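Local coordinates for isocitrate dehydrogenase [NAD] subunit 1, mitochondrial (Saccharomyces cerevisiae, PDB 3BLX), which forms, with subunit IDH2, an octameric mitochondrial enzyme that oxidises isocitrate to 2-oxoglutarate using NAD, and also binds the 5'-untranslated leaders of mitochondrial mRNAs, at residues A108-L113 against P271-V276; K114-R119 against R327-S332; P121-I126 against A249-P254; A290-S295 against T309-A314. One frame throughout, in Å; residues are numbered along the deposited sequence.

Interaction 1 (A108-L113 against P271-V276); sequences ALFKSL and PGSRHV
A108 and G272 bring their CA atoms to 4.6 Å, the closest backbone approach between the strand end 108-111 and the turn that starts at P271. P271 packs instead on A290 and M291 of helix 289-302, and its carbonyl accepts a weak bond from R274 N, which closes a type I beta turn over 271-274. G272 presents its peptide to the strand: A108 CB lies 3.9 Å from G272 O and 4.1 Å from G272 CA. A backbone hydrogen bond to V257 holds this corner of the turn.

The turn follows strand 267-269 in the large mixed sheet of the isocitrate and isopropylmalate dehydrogenase fold, where 105-111 runs antiparallel to both 124-130 and 258-262. The side chain of A108 is about 7 Å from that of R129, a substrate-binding residue by similarity, so the contact borders the probable active site.

S273 comes next and meets the rim of the F110 ring, with OG near the ring plane and 4.3 Å from F110 CE2. F110 CG stands anti to its own carbonyl carbon (chi1 -57°), which carries the ring out toward the turn. Beyond S273, residues 274-276 are poorly ordered and their contacts less certain: R274 forms a salt bridge with E270, H275 packs on A290, and V276 touches P254 of its own chain and N223 of the neighbouring subunit 2.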
loop_
_atom_site.group_PDB
_atom_site.type_symbol
_atom_site.label_atom_id
_atom_site.label_comp_id
_atom_site.label_asym_id
_atom_site.label_seq_id
_atom_site.Cartn_x
_atom_site.Cartn_y
_atom_site.Cartn_z
ATOM N N ALA E 108 -14.678 29.003 -6.342
ATOM C CA ALA E 108 -15.874 29.815 -6.481
ATOM C C ALA E 108 -15.757 30.759 -7.688
ATOM O O ALA E 108 -14.743 31.436 -7.898
ATOM C CB ALA E 108 -16.150 30.579 -5.227
ATOM N N LEU E 109 -16.786 30.787 -8.517
ATOM C CA LEU E 109 -16.727 31.644 -9.700
ATOM C C LEU E 109 -17.588 32.883 -9.506
ATOM O O LEU E 109 -18.793 32.786 -9.247
ATOM C CB LEU E 109 -17.171 30.887 -10.941
ATOM C CG LEU E 109 -16.472 29.556 -11.176
ATOM C CD1 LEU E 109 -16.963 28.901 -12.472
ATOM C CD2 LEU E 109 -14.990 29.831 -11.233
ATOM N N PHE E 110 -16.969 34.050 -9.610
ATOM C CA PHE E 110 -17.704 35.301 -9.487
ATOM C C PHE E 110 -17.785 36.068 -10.818
ATOM O O PHE E 110 -16.983 36.967 -11.078
ATOM C CB PHE E 110 -17.073 36.161 -8.399
ATOM C CG PHE E 110 -17.002 35.482 -7.091
ATOM C CD1 PHE E 110 -15.815 34.894 -6.676
ATOM C CD2 PHE E 110 -18.123 35.408 -6.274
ATOM C CE1 PHE E 110 -15.727 34.259 -5.450
ATOM C CE2 PHE E 110 -18.054 34.766 -5.058
ATOM C CZ PHE E 110 -16.844 34.185 -4.636
ATOM N N LYS E 111 -18.735 35.687 -11.668
ATOM C CA LYS E 111 -18.978 36.425 -12.897
ATOM C C LYS E 111 -20.251 37.250 -12.782
ATOM O O LYS E 111 -21.312 36.718 -12.416
ATOM C CB LYS E 111 -19.081 35.495 -14.107
ATOM C CG LYS E 111 -18.656 36.177 -15.400
ATOM C CD LYS E 111 -18.590 35.212 -16.552
ATOM C CE LYS E 111 -18.285 35.941 -17.850
ATOM N NZ LYS E 111 -18.369 35.016 -19.026
ATOM N N SER E 112 -20.139 38.540 -13.100
ATOM C CA SER E 112 -21.304 39.439 -13.192
ATOM C C SER E 112 -22.354 38.965 -14.227
ATOM O O SER E 112 -22.013 38.450 -15.297
ATOM C CB SER E 112 -20.852 40.868 -13.512
ATOM O OG SER E 112 -20.512 41.603 -12.341
ATOM N N LEU E 113 -23.631 39.136 -13.904
ATOM C CA LEU E 113 -24.696 38.681 -14.796
ATOM C C LEU E 113 -25.381 39.832 -15.528
ATOM O O LEU E 113 -25.581 40.909 -14.952
ATOM C CB LEU E 113 -25.722 37.880 -14.015
ATOM C CG LEU E 113 -25.244 36.500 -13.590
ATOM C CD1 LEU E 113 -25.510 36.306 -12.104
ATOM C CD2 LEU E 113 -25.918 35.420 -14.434
ATOM N N PRO E 271 -22.996 25.506 -4.601
ATOM C CA PRO E 271 -22.903 26.971 -4.623
ATOM C C PRO E 271 -21.682 27.499 -3.846
ATOM O O PRO E 271 -21.421 27.106 -2.700
ATOM C CB PRO E 271 -24.199 27.411 -3.949
ATOM C CG PRO E 271 -25.143 26.292 -4.164
ATOM C CD PRO E 271 -24.303 25.039 -4.113
ATOM N N GLY E 272 -20.954 28.407 -4.486
ATOM C CA GLY E 272 -19.659 28.807 -4.024
ATOM C C GLY E 272 -19.625 29.662 -2.773
ATOM O O GLY E 272 -18.544 29.876 -2.207
ATOM N N SER E 273 -20.777 30.165 -2.342
ATOM C CA SER E 273 -20.815 31.042 -1.182
ATOM C C SER E 273 -21.550 30.428 -0.015
ATOM O O SER E 273 -21.639 31.030 1.051
ATOM C CB SER E 273 -21.428 32.396 -1.536
ATOM O OG SER E 273 -20.404 33.325 -1.823
ATOM N N ARG E 274 -22.076 29.228 -0.212
ATOM C CA ARG E 274 -22.851 28.559 0.823
ATOM C C ARG E 274 -24.112 29.347 1.198
ATOM O O ARG E 274 -24.638 29.190 2.296
ATOM C CB ARG E 274 -21.973 28.294 2.048
ATOM C CG ARG E 274 -21.226 26.968 1.999
ATOM C CD ARG E 274 -20.028 26.970 1.059
ATOM N NE ARG E 274 -19.389 25.650 1.000
ATOM C CZ ARG E 274 -18.436 25.231 1.834
ATOM N NH1 ARG E 274 -18.002 26.037 2.799
ATOM N NH2 ARG E 274 -17.914 24.007 1.705
ATOM N N HIS E 275 -24.588 30.181 0.269
ATOM C CA HIS E 275 -25.795 31.002 0.450
ATOM C C HIS E 275 -25.777 31.763 1.771
ATOM O O HIS E 275 -26.802 31.940 2.435
ATOM C CB HIS E 275 -27.060 30.150 0.340
ATOM C CG HIS E 275 -27.513 29.907 -1.070
ATOM N ND1 HIS E 275 -28.796 30.189 -1.499
ATOM C CD2 HIS E 275 -26.860 29.401 -2.145
ATOM C CE1 HIS E 275 -28.911 29.868 -2.779
ATOM N NE2 HIS E 275 -27.753 29.384 -3.193
ATOM N N VAL E 276 -24.573 32.175 2.134
ATOM C CA VAL E 276 -24.319 32.965 3.322
ATOM C C VAL E 276 -25.477 33.932 3.616
ATOM O O VAL E 276 -26.333 33.652 4.470
ATOM C CB VAL E 276 -22.958 33.719 3.184
ATOM C CG1 VAL E 276 -21.785 32.891 3.789
ATOM C CG2 VAL E 276 -22.692 34.079 1.710
#

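Interaction 2 (K114-R119 against R327-S332); sequences KGVKTR and RDIGGS
V116 and I329 meet through their beta-branches, with V116 CG2 3.9 Å from I329 CG2 and V116 CG1 4.1 Å from the same methyl. I329 CG2 thus faces both prongs of the valine, and the two side chains cross at about a right angle. V116 CG1 is anti to its backbone N (chi1 177°) and CG2 anti to the carbonyl carbon, a placement that turns the fork onto the isoleucine.

Beside this apolar pair, K117 extends its chain toward G330. Its CE comes to 4.3 Å from G330 CA, a loose approach; the lysine also meets a crystal neighbour, so its position should be read with caution.

In the next shell, G330 takes a positive phi (95°), and its N makes a weak bond to R327 O across a tight turn that includes I329. D328 OD1 is hydrogen-bonded to N287 ND2, which ties the short 3-10 turn before I329 to another loop, while T118 OG1 bonds to I120 O, just past the end of 114-119.

The contact joins two surface connections, one between strands 105-111 and 124-130, the other between helices 306-320 and 335-347. I319 of helix 306-320 also touches V116, and L256 touches I329.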
loop_
_atom_site.group_PDB
_atom_site.type_symbol
_atom_site.label_atom_id
_atom_site.label_comp_id
_atom_site.label_asym_id
_atom_site.label_seq_id
_atom_site.Cartn_x
_atom_site.Cartn_y
_atom_site.Cartn_z
ATOM N N LYS E 114 -25.763 39.579 -16.782
ATOM C CA LYS E 114 -26.220 40.627 -17.688
ATOM C C LYS E 114 -27.352 41.497 -17.130
ATOM O O LYS E 114 -27.307 42.725 -17.254
ATOM C CB LYS E 114 -26.616 40.063 -19.056
ATOM C CG LYS E 114 -26.500 41.103 -20.179
ATOM C CD LYS E 114 -27.789 41.208 -21.013
ATOM C CE LYS E 114 -27.856 40.197 -22.157
ATOM N NZ LYS E 114 -27.126 40.671 -23.377
ATOM N N GLY E 115 -28.364 40.895 -16.511
ATOM C CA GLY E 115 -29.456 41.718 -16.014
ATOM C C GLY E 115 -29.543 41.977 -14.511
ATOM O O GLY E 115 -30.651 42.059 -13.959
ATOM N N VAL E 116 -28.398 42.099 -13.838
ATOM C CA VAL E 116 -28.403 42.324 -12.394
ATOM C C VAL E 116 -27.752 43.661 -12.026
ATOM O O VAL E 116 -26.582 43.898 -12.337
ATOM C CB VAL E 116 -27.728 41.175 -11.622
ATOM C CG1 VAL E 116 -27.688 41.477 -10.143
ATOM C CG2 VAL E 116 -28.495 39.931 -11.815
ATOM N N LYS E 117 -28.525 44.524 -11.363
ATOM C CA LYS E 117 -28.055 45.860 -10.985
ATOM C C LYS E 117 -26.956 45.799 -9.919
ATOM O O LYS E 117 -27.222 45.489 -8.751
ATOM C CB LYS E 117 -29.232 46.735 -10.522
ATOM C CG LYS E 117 -30.356 45.935 -9.875
ATOM C CD LYS E 117 -31.519 46.810 -9.382
ATOM C CE LYS E 117 -32.647 45.927 -8.798
ATOM N NZ LYS E 117 -33.739 46.672 -8.089
ATOM N N THR E 118 -25.721 46.095 -10.338
ATOM C CA THR E 118 -24.574 46.075 -9.432
ATOM C C THR E 118 -23.786 47.383 -9.474
ATOM O O THR E 118 -23.624 48.008 -10.525
ATOM C CB THR E 118 -23.606 44.911 -9.736
ATOM O OG1 THR E 118 -23.156 44.992 -11.093
ATOM C CG2 THR E 118 -24.291 43.566 -9.505
ATOM N N ARG E 119 -23.281 47.780 -8.316
ATOM C CA ARG E 119 -22.521 49.015 -8.183
ATOM C C ARG E 119 -21.231 49.018 -9.019
ATOM O O ARG E 119 -20.811 50.058 -9.526
ATOM C CB ARG E 119 -22.271 49.276 -6.697
ATOM C CG ARG E 119 -21.311 50.372 -6.368
ATOM C CD ARG E 119 -21.586 50.908 -4.972
ATOM N NE ARG E 119 -22.183 49.892 -4.113
ATOM C CZ ARG E 119 -23.018 50.149 -3.104
ATOM N NH1 ARG E 119 -23.373 51.400 -2.812
ATOM N NH2 ARG E 119 -23.508 49.140 -2.394
ATOM N N ARG E 327 -36.849 37.097 -6.293
ATOM C CA ARG E 327 -36.932 38.374 -5.551
ATOM C C ARG E 327 -35.623 39.048 -5.119
ATOM O O ARG E 327 -35.597 40.253 -4.874
ATOM C CB ARG E 327 -37.909 38.292 -4.362
ATOM C CG ARG E 327 -37.315 37.773 -3.080
ATOM C CD ARG E 327 -38.377 37.702 -1.983
ATOM N NE ARG E 327 -37.861 37.111 -0.745
ATOM C CZ ARG E 327 -38.601 36.838 0.331
ATOM N NH1 ARG E 327 -39.906 37.099 0.330
ATOM N NH2 ARG E 327 -38.038 36.299 1.411
ATOM N N ASP E 328 -34.540 38.286 -5.042
ATOM C CA ASP E 328 -33.272 38.816 -4.543
ATOM C C ASP E 328 -32.477 39.581 -5.592
ATOM O O ASP E 328 -31.552 40.326 -5.246
ATOM C CB ASP E 328 -32.414 37.693 -3.969
ATOM C CG ASP E 328 -32.514 36.406 -4.787
ATOM O OD1 ASP E 328 -31.579 36.144 -5.592
ATOM O OD2 ASP E 328 -33.527 35.667 -4.618
ATOM N N ILE E 329 -32.812 39.383 -6.863
ATOM C CA ILE E 329 -32.217 40.196 -7.925
ATOM C C ILE E 329 -33.244 41.144 -8.532
ATOM O O ILE E 329 -33.122 41.541 -9.684
ATOM C CB ILE E 329 -31.545 39.350 -9.011
ATOM C CG1 ILE E 329 -32.478 38.233 -9.470
ATOM C CG2 ILE E 329 -30.251 38.767 -8.499
ATOM C CD1 ILE E 329 -31.922 37.453 -10.651
ATOM N N GLY E 330 -34.255 41.491 -7.741
ATOM C CA GLY E 330 -35.189 42.541 -8.106
ATOM C C GLY E 330 -36.479 42.111 -8.784
ATOM O O GLY E 330 -37.304 42.938 -9.166
ATOM N N GLY E 331 -36.657 40.812 -8.950
ATOM C CA GLY E 331 -37.887 40.295 -9.523
ATOM C C GLY E 331 -38.895 40.020 -8.429
ATOM O O GLY E 331 -38.742 40.510 -7.311
ATOM N N SER E 332 -39.923 39.237 -8.734
ATOM C CA SER E 332 -40.967 38.971 -7.751
ATOM C C SER E 332 -41.550 37.582 -7.936
ATOM O O SER E 332 -42.512 37.193 -7.265
ATOM C CB SER E 332 -42.066 40.031 -7.833
ATOM O OG SER E 332 -42.384 40.310 -9.185
#

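Interaction 3 (P121-I126 against A249-P254); sequences PDIDLI and ALIGGP
I123 and I251 set the spacing here, their CA atoms 6.9 Å apart where the chain leading into strand 124-130 passes the C-terminal end of helix 237-251. The helix finishes in a Schellman motif: G252 has a positive phi of 112°, and its N bonds back to A249 O at 3.2 Å. The contact therefore packs the lead-in to an inner strand of the sheet against a helix C-terminus within the isocitrate and isopropylmalate dehydrogenase fold.

I123 is the residue that reaches across, and its two branches go to different partners. The longer one leaves anti to the carbonyl carbon (chi1 -75°) and stays extended, delivering CD1 to the base of L250, where CB and CG both lie close and CD2 follows at 4.2 Å. The two side chains cross at about a right angle, so a methyl end abuts the flank of the leucine. The other branch, CG2, is directed to I251, whose own CG2 faces it while CG1 and CD1 lead away; the I251 side chain also touches S112 and L256.

All three touching residues are buried. Around them, I123 is paired with S112 by backbone hydrogen bonding and also gives its N to S112 OG, which fixes its place beside strand 105-111; on the helix side, L250 packs on Y126 of the neighbouring subunit 2. I251 CG2 lies 4.1 Å from both I123 CG2 and I123 CB.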
loop_
_atom_site.group_PDB
_atom_site.type_symbol
_atom_site.label_atom_id
_atom_site.label_comp_id
_atom_site.label_asym_id
_atom_site.label_seq_id
_atom_site.Cartn_x
_atom_site.Cartn_y
_atom_site.Cartn_z
ATOM N N PRO E 121 -19.675 47.052 -12.394
ATOM C CA PRO E 121 -20.084 46.202 -13.515
ATOM C C PRO E 121 -18.972 45.260 -13.993
ATOM O O PRO E 121 -17.792 45.495 -13.707
ATOM C CB PRO E 121 -20.392 47.222 -14.627
ATOM C CG PRO E 121 -20.096 48.599 -14.032
ATOM C CD PRO E 121 -19.251 48.387 -12.839
ATOM N N ASP E 122 -19.368 44.212 -14.716
ATOM C CA ASP E 122 -18.444 43.362 -15.476
ATOM C C ASP E 122 -17.305 42.795 -14.644
ATOM O O ASP E 122 -16.125 43.062 -14.899
ATOM C CB ASP E 122 -17.918 44.118 -16.696
ATOM C CG ASP E 122 -19.025 44.444 -17.689
ATOM O OD1 ASP E 122 -19.632 43.493 -18.237
ATOM O OD2 ASP E 122 -19.297 45.648 -17.905
ATOM N N ILE E 123 -17.674 42.012 -13.639
ATOM C CA ILE E 123 -16.688 41.388 -12.784
ATOM C C ILE E 123 -16.457 39.965 -13.262
ATOM O O ILE E 123 -17.393 39.281 -13.723
ATOM C CB ILE E 123 -17.134 41.421 -11.321
ATOM C CG1 ILE E 123 -16.962 42.842 -10.779
ATOM C CG2 ILE E 123 -16.328 40.449 -10.476
ATOM C CD1 ILE E 123 -17.647 43.071 -9.482
ATOM N N ASP E 124 -15.203 39.531 -13.196
ATOM C CA ASP E 124 -14.876 38.150 -13.539
ATOM C C ASP E 124 -13.682 37.601 -12.765
ATOM O O ASP E 124 -12.574 37.456 -13.308
ATOM C CB ASP E 124 -14.652 37.985 -15.044
ATOM C CG ASP E 124 -14.639 36.521 -15.458
ATOM O OD1 ASP E 124 -14.772 35.649 -14.560
ATOM O OD2 ASP E 124 -14.507 36.243 -16.673
ATOM N N LEU E 125 -13.909 37.277 -11.498
ATOM C CA LEU E 125 -12.833 36.663 -10.739
ATOM C C LEU E 125 -13.170 35.272 -10.227
ATOM O O LEU E 125 -14.337 34.912 -10.079
ATOM C CB LEU E 125 -12.316 37.583 -9.637
ATOM C CG LEU E 125 -13.296 38.208 -8.670
ATOM C CD1 LEU E 125 -13.474 37.305 -7.478
ATOM C CD2 LEU E 125 -12.668 39.505 -8.237
ATOM N N ILE E 126 -12.113 34.502 -10.005
ATOM C CA ILE E 126 -12.181 33.139 -9.526
ATOM C C ILE E 126 -11.349 33.051 -8.261
ATOM O O ILE E 126 -10.205 33.486 -8.254
ATOM C CB ILE E 126 -11.589 32.221 -10.561
ATOM C CG1 ILE E 126 -12.426 32.310 -11.821
ATOM C CG2 ILE E 126 -11.495 30.770 -10.047
ATOM C CD1 ILE E 126 -11.892 31.450 -12.926
ATOM N N ALA E 249 -20.924 39.754 -2.869
ATOM C CA ALA E 249 -21.518 41.087 -2.859
ATOM C C ALA E 249 -21.311 41.822 -4.186
ATOM O O ALA E 249 -22.270 42.362 -4.749
ATOM C CB ALA E 249 -21.007 41.911 -1.697
ATOM N N LEU E 250 -20.075 41.832 -4.689
ATOM C CA LEU E 250 -19.759 42.444 -5.994
ATOM C C LEU E 250 -20.695 42.092 -7.187
ATOM O O LEU E 250 -20.912 42.936 -8.057
ATOM C CB LEU E 250 -18.317 42.119 -6.381
ATOM C CG LEU E 250 -17.185 43.089 -6.073
ATOM C CD1 LEU E 250 -17.512 44.032 -4.933
ATOM C CD2 LEU E 250 -15.968 42.259 -5.758
ATOM N N ILE E 251 -21.226 40.862 -7.243
ATOM C CA ILE E 251 -21.999 40.425 -8.409
ATOM C C ILE E 251 -23.493 40.300 -8.126
ATOM O O ILE E 251 -24.254 39.852 -8.981
ATOM C CB ILE E 251 -21.510 39.058 -8.973
ATOM C CG1 ILE E 251 -21.627 37.964 -7.905
ATOM C CG2 ILE E 251 -20.103 39.153 -9.528
ATOM C CD1 ILE E 251 -21.899 36.573 -8.467
ATOM N N GLY E 252 -23.910 40.656 -6.919
ATOM C CA GLY E 252 -25.321 40.681 -6.597
ATOM C C GLY E 252 -25.815 39.647 -5.597
ATOM O O GLY E 252 -27.025 39.414 -5.470
ATOM N N GLY E 253 -24.889 39.006 -4.892
ATOM C CA GLY E 253 -25.253 38.106 -3.813
ATOM C C GLY E 253 -24.945 36.638 -4.045
ATOM O O GLY E 253 -24.724 36.212 -5.171
ATOM N N PRO E 254 -24.982 35.855 -2.963
ATOM C CA PRO E 254 -24.657 34.432 -2.883
ATOM C C PRO E 254 -25.459 33.603 -3.863
ATOM O O PRO E 254 -25.001 32.545 -4.268
ATOM C CB PRO E 254 -25.108 34.050 -1.468
ATOM C CG PRO E 254 -25.271 35.308 -0.743
ATOM C CD PRO E 254 -25.640 36.335 -1.739
#

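Interaction 4 (A290-S295 against T309-A314); sequences AMILSS and TRISKA
I292 and I311, their CA atoms 8.2 Å apart, lie on consecutive helices, 289-302 and 306-320, whose segments run in broadly opposed directions. With few residues between them the two helices form a helical hairpin, and the backbones come nearer at L293 and S312, where the CA atoms are 6.8 Å apart.

The two isoleucines make the apolar part of the interface. In each, CG1 is anti to the carbonyl carbon (chi1 -55° for I292), which leaves CG2 anti to the backbone N, and the CG2 methyls meet end on: I292 CG2 to I311 CG2 is 3.7 Å. The longer branches, CG1 and CD1, go elsewhere, and the two side chains lie at a slant to each other. One residue on, L293 turns the end of its side chain towards the second helix, and CD2 comes to 4.4 Å from S312 OG. This is a van der Waals contact at the less buried side of the hairpin.

I311 extends the hairpin contact to T296 and L299, further along helix 289-302. Other helices enclose the isoleucine side: I292 also touches S35 of helix 27-42 and I342 of helix 335-347. R310 forms a salt bridge with E43, linking the second helix to the chain just beyond helix 27-42.

Away from the partner helix, the polar S294 is held within its own helix and to G259 N, with which OG is hydrogen-bonded. S294 OG also donates to A290 O at 2.9 Å, tilted 34° from the carbonyl plane, while S294 N reaches that oxygen from the opposite face.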
loop_
_atom_site.group_PDB
_atom_site.type_symbol
_atom_site.label_atom_id
_atom_site.label_comp_id
_atom_site.label_asym_id
_atom_site.label_seq_id
_atom_site.Cartn_x
_atom_site.Cartn_y
_atom_site.Cartn_z
ATOM N N ALA E 290 -27.304 29.698 -8.473
ATOM C CA ALA E 290 -26.013 29.201 -8.025
ATOM C C ALA E 290 -25.977 27.699 -8.133
ATOM O O ALA E 290 -25.026 27.144 -8.635
ATOM C CB ALA E 290 -25.710 29.652 -6.590
ATOM N N MET E 291 -27.022 27.045 -7.660
ATOM C CA MET E 291 -27.151 25.596 -7.806
ATOM C C MET E 291 -27.175 25.154 -9.286
ATOM O O MET E 291 -26.488 24.227 -9.660
ATOM C CB MET E 291 -28.392 25.085 -7.076
ATOM C CG MET E 291 -28.434 23.621 -6.950
ATOM S SD MET E 291 -27.003 23.018 -6.069
ATOM C CE MET E 291 -27.361 23.570 -4.415
ATOM N N ILE E 292 -27.941 25.840 -10.122
ATOM C CA ILE E 292 -28.013 25.485 -11.516
ATOM C C ILE E 292 -26.661 25.650 -12.227
ATOM O O ILE E 292 -26.224 24.766 -12.970
ATOM C CB ILE E 292 -29.088 26.318 -12.247
ATOM C CG1 ILE E 292 -30.449 26.172 -11.545
ATOM C CG2 ILE E 292 -29.193 25.884 -13.716
ATOM C CD1 ILE E 292 -31.563 27.075 -12.099
ATOM N N LEU E 293 -26.017 26.793 -12.016
ATOM C CA LEU E 293 -24.720 27.052 -12.611
ATOM C C LEU E 293 -23.652 26.066 -12.111
ATOM O O LEU E 293 -22.773 25.644 -12.860
ATOM C CB LEU E 293 -24.291 28.493 -12.341
ATOM C CG LEU E 293 -25.154 29.514 -13.077
ATOM C CD1 LEU E 293 -24.634 30.923 -12.881
ATOM C CD2 LEU E 293 -25.205 29.163 -14.548
ATOM N N SER E 294 -23.725 25.707 -10.839
ATOM C CA SER E 294 -22.821 24.714 -10.306
ATOM C C SER E 294 -23.117 23.410 -11.015
ATOM O O SER E 294 -22.215 22.656 -11.331
ATOM C CB SER E 294 -23.034 24.554 -8.798
ATOM O OG SER E 294 -22.596 25.712 -8.119
ATOM N N SER E 295 -24.396 23.187 -11.266
ATOM C CA SER E 295 -24.878 22.031 -11.994
ATOM C C SER E 295 -24.211 21.922 -13.348
ATOM O O SER E 295 -23.953 20.815 -13.826
ATOM C CB SER E 295 -26.390 22.161 -12.219
ATOM O OG SER E 295 -26.972 20.916 -12.427
ATOM N N THR E 309 -23.925 24.062 -22.070
ATOM C CA THR E 309 -23.930 25.339 -22.772
ATOM C C THR E 309 -25.375 25.820 -22.904
ATOM O O THR E 309 -25.669 26.999 -22.703
ATOM C CB THR E 309 -23.263 25.233 -24.154
ATOM O OG1 THR E 309 -21.983 24.607 -24.014
ATOM C CG2 THR E 309 -23.072 26.603 -24.747
ATOM N N ARG E 310 -26.271 24.884 -23.201
ATOM C CA ARG E 310 -27.676 25.204 -23.365
ATOM C C ARG E 310 -28.293 25.709 -22.063
ATOM O O ARG E 310 -28.906 26.777 -22.035
ATOM C CB ARG E 310 -28.439 23.987 -23.891
ATOM C CG ARG E 310 -28.116 23.638 -25.337
ATOM C CD ARG E 310 -28.673 22.279 -25.705
ATOM N NE ARG E 310 -30.072 22.125 -25.310
ATOM C CZ ARG E 310 -31.091 22.615 -26.002
ATOM N NH1 ARG E 310 -30.855 23.298 -27.114
ATOM N NH2 ARG E 310 -32.336 22.425 -25.582
ATOM N N ILE E 311 -28.115 24.940 -20.991
ATOM C CA ILE E 311 -28.663 25.299 -19.693
ATOM C C ILE E 311 -28.115 26.626 -19.220
ATOM O O ILE E 311 -28.829 27.431 -18.626
ATOM C CB ILE E 311 -28.357 24.257 -18.646
ATOM C CG1 ILE E 311 -29.148 22.987 -18.953
ATOM C CG2 ILE E 311 -28.687 24.810 -17.271
ATOM C CD1 ILE E 311 -28.812 21.840 -18.037
ATOM N N SER E 312 -26.846 26.864 -19.511
ATOM C CA SER E 312 -26.219 28.112 -19.123
ATOM C C SER E 312 -26.789 29.313 -19.890
ATOM O O SER E 312 -26.994 30.383 -19.321
ATOM C CB SER E 312 -24.704 28.027 -19.316
ATOM O OG SER E 312 -24.046 29.162 -18.758
ATOM N N LYS E 313 -27.026 29.140 -21.185
ATOM C CA LYS E 313 -27.587 30.211 -22.006
ATOM C C LYS E 313 -29.022 30.516 -21.558
ATOM O O LYS E 313 -29.405 31.666 -21.373
ATOM C CB LYS E 313 -27.552 29.827 -23.483
ATOM C CG LYS E 313 -27.850 30.969 -24.434
ATOM C CD LYS E 313 -27.785 30.511 -25.886
ATOM C CE LYS E 313 -27.962 31.681 -26.838
ATOM N NZ LYS E 313 -27.799 31.256 -28.257
ATOM N N ALA E 314 -29.805 29.472 -21.355
ATOM C CA ALA E 314 -31.140 29.629 -20.801
ATOM C C ALA E 314 -31.203 30.484 -19.520
ATOM O O ALA E 314 -32.035 31.377 -19.424
ATOM C CB ALA E 314 -31.803 28.246 -20.584
#

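Overall arrangement
Interactions 1 and 3 are the closest pair, with centres 8 Å apart, because strands 105-111 and 124-130 are antiparallel neighbours in one sheet: F110 N lies 2.8 Å from L125 O. The first segments of interactions 1, 2 and 3 follow one another along 108-126, with a single residue between the second and third. Interaction 3 falls within the spans of 1 and 2, whose segments alternate; interaction 4 comes after 1 and 3 but inside the span of 2. The 108-126 run links the sheet to the end of helix 237-251, the 271-276 turn and the loop after helix 306-320; the turn packs on helix 289-302 of interaction 4, centred 13 Å from interaction 1.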